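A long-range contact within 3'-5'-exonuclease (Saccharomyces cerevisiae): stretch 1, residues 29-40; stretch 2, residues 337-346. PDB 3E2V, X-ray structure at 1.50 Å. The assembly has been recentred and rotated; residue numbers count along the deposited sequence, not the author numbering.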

# COMPACT_ATOMS: atom_id res chain seq x y z
N ILE A 29 -5.54 19.87 3.92
CA ILE A 29 -6.74 19.68 4.73
C ILE A 29 -6.45 18.78 5.94
O ILE A 29 -5.90 17.69 5.79
CB ILE A 29 -7.87 19.12 3.85
CG1 ILE A 29 -8.25 20.13 2.78
CG2 ILE A 29 -9.09 18.77 4.71
CD1 ILE A 29 -9.06 19.52 1.66
N TYR A 30 -6.79 19.28 7.12
CA TYR A 30 -6.53 18.60 8.40
C TYR A 30 -7.79 18.69 9.27
O TYR A 30 -8.33 19.77 9.46
CB TYR A 30 -5.36 19.27 9.13
CG TYR A 30 -4.08 19.35 8.34
CD1 TYR A 30 -3.04 18.45 8.57
CD2 TYR A 30 -3.89 20.34 7.37
CE1 TYR A 30 -1.85 18.52 7.84
CE2 TYR A 30 -2.70 20.41 6.63
CZ TYR A 30 -1.68 19.50 6.88
OH TYR A 30 -0.52 19.60 6.15
N ASN A 31 -8.26 17.55 9.78
CA ASN A 31 -9.51 17.54 10.55
C ASN A 31 -10.65 18.24 9.77
O ASN A 31 -11.48 18.93 10.37
CB ASN A 31 -9.34 18.22 11.92
CG ASN A 31 -8.00 17.89 12.61
OD1 ASN A 31 -7.27 18.80 13.03
ND2 ASN A 31 -7.69 16.60 12.74
N GLY A 32 -10.66 18.13 8.45
CA GLY A 32 -11.76 18.65 7.62
C GLY A 32 -11.69 20.13 7.30
O GLY A 32 -12.62 20.68 6.71
N LYS A 33 -10.57 20.75 7.68
CA LYS A 33 -10.35 22.18 7.56
C LYS A 33 -9.12 22.42 6.70
O LYS A 33 -8.08 21.79 6.89
CB LYS A 33 -10.15 22.76 8.97
CG LYS A 33 -9.59 24.15 9.05
CD LYS A 33 -9.71 24.69 10.48
CE LYS A 33 -9.08 26.07 10.62
NZ LYS A 33 -8.88 26.40 12.06
N GLN A 34 -9.24 23.33 5.74
CA GLN A 34 -8.08 23.73 4.94
C GLN A 34 -7.22 24.74 5.67
O GLN A 34 -7.69 25.80 6.08
CB GLN A 34 -8.46 24.29 3.56
CG GLN A 34 -7.20 24.68 2.77
CD GLN A 34 -7.47 25.29 1.43
OE1 GLN A 34 -8.59 25.70 1.13
NE2 GLN A 34 -6.44 25.36 0.59
N TYR A 35 -5.93 24.41 5.81
CA TYR A 35 -4.94 25.29 6.43
C TYR A 35 -3.95 25.93 5.47
O TYR A 35 -3.40 26.98 5.76
CB TYR A 35 -4.15 24.51 7.48
CG TYR A 35 -4.87 24.32 8.79
CD1 TYR A 35 -4.67 25.21 9.84
CD2 TYR A 35 -5.76 23.26 8.97
CE1 TYR A 35 -5.33 25.05 11.05
CE2 TYR A 35 -6.44 23.09 10.19
CZ TYR A 35 -6.21 23.99 11.22
OH TYR A 35 -6.86 23.85 12.43
N HIS A 36 -3.67 25.26 4.35
CA HIS A 36 -2.69 25.75 3.39
C HIS A 36 -3.02 25.21 2.00
O HIS A 36 -3.77 24.23 1.88
CB HIS A 36 -1.24 25.40 3.82
CG HIS A 36 -0.94 23.93 3.93
ND1 HIS A 36 -0.63 23.15 2.84
CD2 HIS A 36 -0.86 23.12 5.01
CE1 HIS A 36 -0.37 21.92 3.24
NE2 HIS A 36 -0.50 21.86 4.55
N PRO A 37 -2.54 25.88 0.95
CA PRO A 37 -2.71 25.30 -0.38
C PRO A 37 -2.03 23.95 -0.50
O PRO A 37 -0.99 23.74 0.13
CB PRO A 37 -2.03 26.32 -1.31
CG PRO A 37 -2.14 27.62 -0.53
CD PRO A 37 -1.88 27.20 0.89
N ALA A 38 -2.61 23.05 -1.27
CA ALA A 38 -2.02 21.74 -1.51
C ALA A 38 -0.56 21.92 -1.94
O ALA A 38 -0.25 22.79 -2.77
CB ALA A 38 -2.79 21.01 -2.60
N ASP A 39 0.34 21.10 -1.38
CA ASP A 39 1.78 21.27 -1.63
C ASP A 39 2.41 19.97 -2.11
O ASP A 39 3.59 19.75 -1.86
CB ASP A 39 2.48 21.77 -0.36
CG ASP A 39 2.45 20.75 0.78
OD1 ASP A 39 1.44 20.02 0.95
OD2 ASP A 39 3.45 20.68 1.53
N TYR A 40 1.65 19.12 -2.79
CA TYR A 40 2.19 17.81 -3.15
C TYR A 40 3.30 17.85 -4.19
O TYR A 40 4.15 16.98 -4.21
CB TYR A 40 1.09 16.80 -3.50
CG TYR A 40 0.09 17.28 -4.54
CD1 TYR A 40 0.40 17.23 -5.90
CD2 TYR A 40 -1.14 17.78 -4.16
CE1 TYR A 40 -0.52 17.67 -6.85
CE2 TYR A 40 -2.07 18.21 -5.10
CZ TYR A 40 -1.74 18.16 -6.44
OH TYR A 40 -2.66 18.60 -7.38
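Stretch 2, residues 337-346: KKNKLADKLN

Stretch 2 lies on stretch 1 as a packing of aliphatic side chains against aromatic ring faces, with no direct hydrogen bond between the two and one water joining their backbones. Some three hundred residues apart in sequence, the stretches together bury 504 Å². Stretch 1 forms a tight hairpin, its type I' turn running from Tyr 30 to Lys 33, then leaves the hairpin with a bend at Tyr 35 and runs extended through His 36 and Pro 37. Stretch 2 starts with Lys 337 and Lys 338 and takes helical phi/psi angles from Leu 341 onward, without the regular helical bonding. Both chains advance in the same sense along the contact: Tyr 35 is nearest Asn 339 (CA to CA 5.7 Å), His 36 nearest Ala 342 (CA to CA 4.8 Å), and Asp 39 nearest Leu 345 (CA to CA 8.0 Å).

Lys 338 has the largest covered area. The Lys 338 side chain runs past two tyrosine faces, its CB 4.0 Å from the centroid of the Tyr 30 ring and its CE 3.8 Å from that of the Tyr 35 ring; the chain thus serves mainly as an apolar arm. Leu 341 does the same for the imidazole, its CD2 3.4 Å from the centroid of the His 36 ring and almost on the ring normal. That ring is held from within its own stretch: His 36 ND1 donates to Pro 37 O at 2.8 Å, and His 36 NE2 is hydrogen-bonded to Tyr 30 OH at 2.8 Å.

The backbones come closest of the registered pairs at Ala 342, whose CB lies 3.8 Å from His 36 CB. Farther along, Leu 345 CD1 meets Pro 37 CD at 3.8 Å. Water 1 donates to Tyr 35 O (3.0 Å) and Lys 338 O (2.7 Å) and accepts from Ala 342 N (2.9 Å), and so bridges the backbones of the two stretches.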

# COMPACT_ATOMS: atom_id res chain seq x y z
N LYS A 337 4.27 24.00 12.07
CA LYS A 337 2.88 23.62 12.35
C LYS A 337 2.03 23.89 11.10
O LYS A 337 2.37 24.74 10.27
CB LYS A 337 2.32 24.38 13.55
CG LYS A 337 3.11 24.19 14.86
CD LYS A 337 2.64 25.14 15.98
CE LYS A 337 2.80 26.64 15.62
NZ LYS A 337 4.14 27.29 15.91
N LYS A 338 0.94 23.14 10.95
CA LYS A 338 0.10 23.25 9.74
C LYS A 338 -0.39 24.68 9.44
O LYS A 338 -0.54 25.05 8.28
CB LYS A 338 -1.08 22.27 9.81
CG LYS A 338 -1.96 22.46 11.04
CD LYS A 338 -3.09 21.46 11.08
CE LYS A 338 -3.94 21.62 12.33
NZ LYS A 338 -3.25 21.17 13.56
N ASN A 339 -0.61 25.49 10.48
CA ASN A 339 -1.07 26.87 10.28
C ASN A 339 0.05 27.86 9.92
O ASN A 339 -0.22 29.04 9.67
CB ASN A 339 -1.84 27.37 11.51
CG ASN A 339 -0.97 27.47 12.75
OD1 ASN A 339 -0.10 26.63 12.99
ND2 ASN A 339 -1.22 28.48 13.57
N LYS A 340 1.28 27.37 9.87
CA LYS A 340 2.45 28.18 9.54
C LYS A 340 3.04 27.87 8.16
O LYS A 340 3.96 28.56 7.71
CB LYS A 340 3.54 28.02 10.62
CG LYS A 340 3.10 28.41 12.02
CD LYS A 340 2.78 29.89 12.12
CE LYS A 340 2.43 30.27 13.54
NZ LYS A 340 2.27 31.74 13.65
N LEU A 341 2.52 26.85 7.48
CA LEU A 341 3.09 26.43 6.21
C LEU A 341 2.79 27.41 5.06
O LEU A 341 3.65 27.69 4.23
CB LEU A 341 2.63 25.02 5.83
CG LEU A 341 3.31 24.53 4.56
CD1 LEU A 341 4.80 24.26 4.81
CD2 LEU A 341 2.66 23.31 3.99
N ALA A 342 1.56 27.92 5.01
CA ALA A 342 1.13 28.66 3.83
C ALA A 342 2.05 29.84 3.48
O ALA A 342 2.40 30.03 2.32
CB ALA A 342 -0.30 29.10 3.98
N ASP A 343 2.47 30.59 4.49
CA ASP A 343 3.34 31.75 4.28
C ASP A 343 4.71 31.35 3.72
O ASP A 343 5.40 32.17 3.12
CB ASP A 343 3.48 32.56 5.58
CG ASP A 343 4.17 33.90 5.38
OD1 ASP A 343 4.14 34.48 4.26
OD2 ASP A 343 4.76 34.39 6.36
N LYS A 344 5.08 30.08 3.90
CA LYS A 344 6.36 29.58 3.40
C LYS A 344 6.31 29.16 1.92
O LYS A 344 7.35 28.90 1.31
CB LYS A 344 6.85 28.39 4.25
CG LYS A 344 6.92 28.63 5.76
CD LYS A 344 7.99 29.64 6.11
CE LYS A 344 8.26 29.69 7.60
NZ LYS A 344 9.48 30.51 7.89
N LEU A 345 5.12 29.07 1.35
CA LEU A 345 4.96 28.44 0.03
C LEU A 345 5.37 29.23 -1.22
O LEU A 345 5.45 28.67 -2.32
CB LEU A 345 3.55 27.89 -0.14
CG LEU A 345 3.21 26.69 0.73
CD1 LEU A 345 1.76 26.30 0.47
CD2 LEU A 345 4.15 25.49 0.47
N ASN A 346 5.63 30.52 -1.07
CA ASN A 346 6.16 31.31 -2.17
C ASN A 346 7.70 31.22 -2.23
O ASN A 346 8.30 31.36 -3.30
CB ASN A 346 5.70 32.76 -2.06
CG ASN A 346 5.75 33.29 -0.62
OD1 ASN A 346 6.45 32.74 0.24
ND2 ASN A 346 4.99 34.35 -0.35
O HOH W 1 -0.59 27.33 6.83